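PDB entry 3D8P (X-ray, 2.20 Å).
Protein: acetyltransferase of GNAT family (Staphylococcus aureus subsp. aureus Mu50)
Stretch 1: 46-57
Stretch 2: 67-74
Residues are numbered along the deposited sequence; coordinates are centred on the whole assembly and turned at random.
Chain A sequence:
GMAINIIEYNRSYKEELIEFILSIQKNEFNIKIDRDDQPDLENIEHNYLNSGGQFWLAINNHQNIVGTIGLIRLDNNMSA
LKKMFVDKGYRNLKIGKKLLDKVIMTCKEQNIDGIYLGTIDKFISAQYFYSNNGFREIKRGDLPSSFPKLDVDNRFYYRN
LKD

Stretch 1 46-57: HNYLNSGGQFWL
Stretch 2, residues 67-74: GTIGLIRL

How do the two stretches pair? Strand 54-57 runs antiparallel to strand 67-73, at 174°, with their axes 4.6 Å apart at closest approach. Gln54 faces Leu71, Phe55 Gly70, Trp56 Ile69 and Leu57 Thr68, all with extended backbones.

What holds Leu71, which gives up the most surface? Leu71 N donates to Gln54 O (2.9 Å), and Gln54 N donates to Leu71 O (3.0 Å), an antiparallel hydrogen-bonded pair. Its side chain (chi1 t, chi2 91°) shares a sheet face with Gln54 (chi1 m, chi2 t, chi3 50°), whose NE2 lies 3.3 Å from Leu71 CD2.

How is Ile69 seated? Trp56 N donates to Ile69 O (3.0 Å) and Ile69 N to Trp56 O (3.1 Å). Ile69 (t, t) sets CG2 3.9 Å from Trp56 CB, at the indole edge. Trp56 (chi1 m, chi2 104°) turns NE1 to Gln54 OE1 (2.9 Å), a hydrogen bond that links Trp56 to Gln54 along their own strand, on the face they share with Ile69 and Leu71.

Why does glycine suit position 70? Phe55 CD2 (chi1 t, chi2 -69°) lies 3.6 Å from Gly70 CA; an ideal CB on Gly70 would clash with Phe55 CD2 (2.9 Å) and Tyr48 CE1 (3.0 Å). Tyr48 (chi1 m, chi2 -89°), from the preceding helix, also brings CE1 to 3.8 Å from Ile72 CG2.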

ATOM      1  N   HIS A  46      -4.094   0.826 -14.968  1.00 31.22           N
ATOM      2  CA  HIS A  46      -3.755  -0.413 -15.602  1.00 31.75           C
ATOM      3  C   HIS A  46      -3.183  -1.433 -14.610  1.00 31.90           C
ATOM      4  O   HIS A  46      -3.641  -2.577 -14.551  1.00 32.91           O
ATOM      5  CB  HIS A  46      -2.785  -0.182 -16.742  1.00 31.03           C
ATOM      6  CG  HIS A  46      -2.330  -1.440 -17.386  1.00 29.50           C
ATOM      7  ND1 HIS A  46      -1.108  -2.008 -17.109  1.00 33.02           N
ATOM      8  CD2 HIS A  46      -2.951  -2.273 -18.252  1.00 33.50           C
ATOM      9  CE1 HIS A  46      -0.989  -3.136 -17.787  1.00 28.55           C
ATOM     10  NE2 HIS A  46      -2.086  -3.310 -18.502  1.00 31.60           N
ATOM     11  N   ASN A  47      -2.206  -1.014 -13.814  1.00 32.03           N
ATOM     12  CA  ASN A  47      -1.533  -1.965 -12.901  1.00 33.67           C
ATOM     13  C   ASN A  47      -2.345  -2.383 -11.681  1.00 32.76           C
ATOM     14  O   ASN A  47      -2.171  -3.494 -11.218  1.00 34.41           O
ATOM     15  CB  ASN A  47      -0.164  -1.449 -12.449  1.00 33.62           C
ATOM     16  CG  ASN A  47       0.769  -1.219 -13.611  1.00 33.59           C
ATOM     17  OD1 ASN A  47       1.365  -0.163 -13.723  1.00 43.25           O
ATOM     18  ND2 ASN A  47       0.836  -2.174 -14.516  1.00 32.26           N
ATOM     19  N   TYR A  48      -3.234  -1.522 -11.195  1.00 31.19           N
ATOM     20  CA  TYR A  48      -4.000  -1.790  -9.962  1.00 31.02           C
ATOM     21  C   TYR A  48      -5.485  -1.949 -10.185  1.00 32.59           C
ATOM     22  O   TYR A  48      -6.038  -2.959  -9.799  1.00 32.25           O
ATOM     23  CB  TYR A  48      -3.777  -0.678  -8.926  1.00 30.58           C
ATOM     24  CG  TYR A  48      -2.371  -0.641  -8.393  1.00 28.47           C
ATOM     25  CD1 TYR A  48      -2.014  -1.392  -7.272  1.00 34.29           C
ATOM     26  CD2 TYR A  48      -1.384   0.128  -9.016  1.00 31.24           C
ATOM     27  CE1 TYR A  48      -0.698  -1.365  -6.768  1.00 31.25           C
ATOM     28  CE2 TYR A  48      -0.093   0.160  -8.537  1.00 28.42           C
ATOM     29  CZ  TYR A  48       0.243  -0.600  -7.393  1.00 30.32           C
ATOM     30  OH  TYR A  48       1.522  -0.580  -6.886  1.00 34.04           O
ATOM     31  N   LEU A  49      -6.126  -0.960 -10.807  1.00 34.03           N
ATOM     32  CA  LEU A  49      -7.571  -0.960 -10.930  1.00 34.34           C
ATOM     33  C   LEU A  49      -8.103  -1.939 -11.959  1.00 36.04           C
ATOM     34  O   LEU A  49      -9.055  -2.639 -11.679  1.00 39.20           O
ATOM     35  CB  LEU A  49      -8.105   0.449 -11.206  1.00 33.42           C
ATOM     36  CG  LEU A  49      -7.654   1.559 -10.242  1.00 31.65           C
ATOM     37  CD1 LEU A  49      -8.444   2.861 -10.492  1.00 29.01           C
ATOM     38  CD2 LEU A  49      -7.737   1.119  -8.782  1.00 28.10           C
ATOM     39  N   ASN A  50      -7.479  -2.016 -13.130  1.00 36.88           N
ATOM     40  CA  ASN A  50      -7.979  -2.850 -14.217  1.00 36.82           C
ATOM     41  C   ASN A  50      -7.607  -4.308 -14.098  1.00 37.43           C
ATOM     42  O   ASN A  50      -8.127  -5.150 -14.835  1.00 34.63           O
ATOM     43  CB  ASN A  50      -7.464  -2.335 -15.568  1.00 37.02           C
ATOM     44  CG  ASN A  50      -8.033  -0.994 -15.936  1.00 41.30           C
ATOM     45  OD1 ASN A  50      -8.958  -0.497 -15.276  1.00 40.86           O
ATOM     46  ND2 ASN A  50      -7.494  -0.388 -17.011  1.00 40.19           N
ATOM     47  N   SER A  51      -6.683  -4.582 -13.183  1.00 38.88           N
ATOM     48  CA  SER A  51      -6.125  -5.897 -12.976  1.00 38.81           C
ATOM     49  C   SER A  51      -6.819  -6.639 -11.860  1.00 37.79           C
ATOM     50  O   SER A  51      -6.385  -7.703 -11.500  1.00 37.02           O
ATOM     51  CB  SER A  51      -4.640  -5.750 -12.601  1.00 41.23           C
ATOM     52  OG  SER A  51      -4.448  -5.030 -11.373  1.00 36.72           O
ATOM     53  N   GLY A  52      -7.885  -6.077 -11.301  1.00 38.59           N
ATOM     54  CA  GLY A  52      -8.587  -6.728 -10.197  1.00 36.83           C
ATOM     55  C   GLY A  52      -8.050  -6.315  -8.840  1.00 36.26           C
ATOM     56  O   GLY A  52      -8.367  -6.951  -7.833  1.00 37.65           O
ATOM     57  N   GLY A  53      -7.248  -5.249  -8.810  1.00 33.57           N
ATOM     58  CA  GLY A  53      -6.670  -4.735  -7.576  1.00 33.18           C
ATOM     59  C   GLY A  53      -7.398  -3.513  -7.068  1.00 31.58           C
ATOM     60  O   GLY A  53      -8.540  -3.287  -7.426  1.00 32.90           O
ATOM     61  N   GLN A  54      -6.716  -2.732  -6.229  1.00 32.64           N
ATOM     62  CA  GLN A  54      -7.248  -1.528  -5.610  1.00 30.91           C
ATOM     63  C   GLN A  54      -6.173  -0.458  -5.492  1.00 30.03           C
ATOM     64  O   GLN A  54      -5.001  -0.741  -5.397  1.00 28.55           O
ATOM     65  CB  GLN A  54      -7.731  -1.828  -4.188  1.00 30.56           C
ATOM     66  CG  GLN A  54      -8.852  -2.856  -4.057  1.00 27.34           C
ATOM     67  CD  GLN A  54      -9.031  -3.336  -2.624  1.00 31.19           C
ATOM     68  OE1 GLN A  54      -9.128  -2.540  -1.712  1.00 25.90           O
ATOM     69  NE2 GLN A  54      -9.061  -4.653  -2.428  1.00 27.05           N
ATOM     70  N   PHE A  55      -6.592   0.794  -5.524  1.00 31.43           N
ATOM     71  CA  PHE A  55      -5.713   1.887  -5.155  1.00 29.72           C
ATOM     72  C   PHE A  55      -6.588   3.018  -4.613  1.00 29.80           C
ATOM     73  O   PHE A  55      -7.444   3.578  -5.325  1.00 28.54           O
ATOM     74  CB  PHE A  55      -4.779   2.325  -6.296  1.00 29.30           C
ATOM     75  CG  PHE A  55      -3.511   2.910  -5.797  1.00 29.67           C
ATOM     76  CD1 PHE A  55      -3.517   4.141  -5.144  1.00 26.45           C
ATOM     77  CD2 PHE A  55      -2.324   2.217  -5.887  1.00 30.08           C
ATOM     78  CE1 PHE A  55      -2.366   4.687  -4.641  1.00 24.50           C
ATOM     79  CE2 PHE A  55      -1.160   2.758  -5.389  1.00 26.49           C
ATOM     80  CZ  PHE A  55      -1.174   3.998  -4.762  1.00 31.87           C
ATOM     81  N   TRP A  56      -6.383   3.308  -3.326  1.00 30.39           N
ATOM     82  CA  TRP A  56      -7.163   4.289  -2.586  1.00 30.11           C
ATOM     83  C   TRP A  56      -6.280   5.440  -2.130  1.00 29.52           C
ATOM     84  O   TRP A  56      -5.082   5.262  -1.860  1.00 28.89           O
ATOM     85  CB  TRP A  56      -7.820   3.646  -1.360  1.00 31.08           C
ATOM     86  CG  TRP A  56      -8.666   2.439  -1.658  1.00 31.61           C
ATOM     87  CD1 TRP A  56      -8.327   1.124  -1.436  1.00 33.21           C
ATOM     88  CD2 TRP A  56      -9.985   2.420  -2.229  1.00 33.89           C
ATOM     89  NE1 TRP A  56      -9.346   0.300  -1.840  1.00 33.72           N
ATOM     90  CE2 TRP A  56     -10.376   1.063  -2.327  1.00 34.08           C
ATOM     91  CE3 TRP A  56     -10.877   3.415  -2.655  1.00 34.97           C
ATOM     92  CZ2 TRP A  56     -11.616   0.678  -2.831  1.00 31.45           C
ATOM     93  CZ3 TRP A  56     -12.099   3.038  -3.162  1.00 29.67           C
ATOM     94  CH2 TRP A  56     -12.457   1.671  -3.258  1.00 32.22           C
ATOM     95  N   LEU A  57      -6.878   6.623  -2.077  1.00 28.24           N
ATOM     96  CA  LEU A  57      -6.202   7.818  -1.595  1.00 28.03           C
ATOM     97  C   LEU A  57      -6.951   8.369  -0.405  1.00 27.95           C
ATOM     98  O   LEU A  57      -8.173   8.475  -0.431  1.00 28.15           O
ATOM     99  CB  LEU A  57      -6.181   8.908  -2.672  1.00 25.14           C
ATOM    100  CG  LEU A  57      -5.612   8.508  -4.026  1.00 25.50           C
ATOM    101  CD1 LEU A  57      -5.717   9.661  -4.990  1.00 22.01           C
ATOM    102  CD2 LEU A  57      -4.161   8.022  -3.882  1.00 24.88           C
ATOM    103  N   GLY A  67      -2.502  10.302   2.147  1.00 29.17           N
ATOM    104  CA  GLY A  67      -2.207   8.918   2.310  1.00 29.12           C
ATOM    105  C   GLY A  67      -2.536   8.087   1.074  1.00 31.71           C
ATOM    106  O   GLY A  67      -3.376   8.470   0.228  1.00 31.69           O
ATOM    107  N   THR A  68      -1.878   6.934   0.971  1.00 31.65           N
ATOM    108  CA  THR A  68      -2.062   6.048  -0.166  1.00 32.43           C
ATOM    109  C   THR A  68      -2.041   4.593   0.264  1.00 32.83           C
ATOM    110  O   THR A  68      -1.443   4.239   1.296  1.00 29.76           O
ATOM    111  CB  THR A  68      -0.938   6.247  -1.263  1.00 34.59           C
ATOM    112  OG1 THR A  68       0.333   5.906  -0.717  1.00 35.02           O
ATOM    113  CG2 THR A  68      -0.901   7.703  -1.794  1.00 29.25           C
ATOM    114  N   ILE A  69      -2.677   3.746  -0.539  1.00 31.85           N
ATOM    115  CA  ILE A  69      -2.607   2.294  -0.305  1.00 31.93           C
ATOM    116  C   ILE A  69      -3.022   1.585  -1.580  1.00 29.16           C
ATOM    117  O   ILE A  69      -4.027   1.916  -2.171  1.00 29.33           O
ATOM    118  CB  ILE A  69      -3.489   1.837   0.911  1.00 31.10           C
ATOM    119  CG1 ILE A  69      -3.006   0.507   1.490  1.00 34.49           C
ATOM    120  CG2 ILE A  69      -4.974   1.743   0.523  1.00 34.01           C
ATOM    121  CD1 ILE A  69      -3.778   0.086   2.741  1.00 29.26           C
ATOM    122  N   GLY A  70      -2.222   0.618  -1.992  1.00 28.84           N
ATOM    123  CA  GLY A  70      -2.499  -0.201  -3.160  1.00 28.41           C
ATOM    124  C   GLY A  70      -2.615  -1.680  -2.814  1.00 28.78           C
ATOM    125  O   GLY A  70      -2.108  -2.138  -1.790  1.00 27.91           O
ATOM    126  N   LEU A  71      -3.295  -2.419  -3.678  1.00 29.54           N
ATOM    127  CA  LEU A  71      -3.407  -3.855  -3.547  1.00 30.15           C
ATOM    128  C   LEU A  71      -3.347  -4.480  -4.916  1.00 30.90           C
ATOM    129  O   LEU A  71      -4.069  -4.043  -5.852  1.00 31.74           O
ATOM    130  CB  LEU A  71      -4.734  -4.269  -2.886  1.00 30.53           C
ATOM    131  CG  LEU A  71      -4.854  -5.759  -2.516  1.00 33.80           C
ATOM    132  CD1 LEU A  71      -4.367  -6.046  -1.098  1.00 33.03           C
ATOM    133  CD2 LEU A  71      -6.243  -6.289  -2.676  1.00 36.67           C
ATOM    134  N   ILE A  72      -2.495  -5.497  -5.058  1.00 32.06           N
ATOM    135  CA  ILE A  72      -2.550  -6.338  -6.257  1.00 32.30           C
ATOM    136  C   ILE A  72      -3.125  -7.707  -5.918  1.00 31.23           C
ATOM    137  O   ILE A  72      -2.921  -8.259  -4.847  1.00 30.06           O
ATOM    138  CB  ILE A  72      -1.200  -6.465  -7.045  1.00 31.81           C
ATOM    139  CG1 ILE A  72      -0.104  -7.064  -6.185  1.00 35.06           C
ATOM    140  CG2 ILE A  72      -0.775  -5.092  -7.612  1.00 33.99           C
ATOM    141  CD1 ILE A  72       1.110  -7.591  -6.979  1.00 35.16           C
ATOM    142  N   ARG A  73      -3.843  -8.254  -6.874  1.00 31.74           N
ATOM    143  CA  ARG A  73      -4.410  -9.556  -6.769  1.00 31.90           C
ATOM    144  C   ARG A  73      -3.420 -10.628  -7.263  1.00 30.80           C
ATOM    145  O   ARG A  73      -2.854 -10.509  -8.337  1.00 31.93           O
ATOM    146  CB  ARG A  73      -5.725  -9.580  -7.551  1.00 31.31           C
ATOM    147  CG  ARG A  73      -6.402 -10.911  -7.469  1.00 44.01           C
ATOM    148  CD  ARG A  73      -7.891 -10.816  -7.541  1.00 48.11           C
ATOM    149  NE  ARG A  73      -8.457 -12.043  -6.979  1.00 51.62           N
ATOM    150  CZ  ARG A  73      -9.705 -12.171  -6.540  1.00 46.31           C
ATOM    151  NH1 ARG A  73     -10.539 -11.137  -6.579  1.00 41.56           N
ATOM    152  NH2 ARG A  73     -10.111 -13.339  -6.044  1.00 43.61           N
ATOM    153  N   LEU A  74      -3.191 -11.655  -6.443  1.00 29.52           N
ATOM    154  CA  LEU A  74      -2.281 -12.766  -6.786  1.00 29.56           C
ATOM    155  C   LEU A  74      -3.113 -13.949  -7.221  1.00 29.80           C
ATOM    156  O   LEU A  74      -4.322 -13.839  -7.252  1.00 29.42           O
ATOM    157  CB  LEU A  74      -1.462 -13.175  -5.569  1.00 27.66           C
ATOM    158  CG  LEU A  74      -0.684 -12.089  -4.831  1.00 26.70           C
ATOM    159  CD1 LEU A  74       0.081 -12.762  -3.689  1.00 23.15           C
ATOM    160  CD2 LEU A  74       0.242 -11.309  -5.809  1.00 24.35           C
TER
HETATM  161  O   HOH W   1      -4.151  -6.906  -9.362  1.00 35.90           O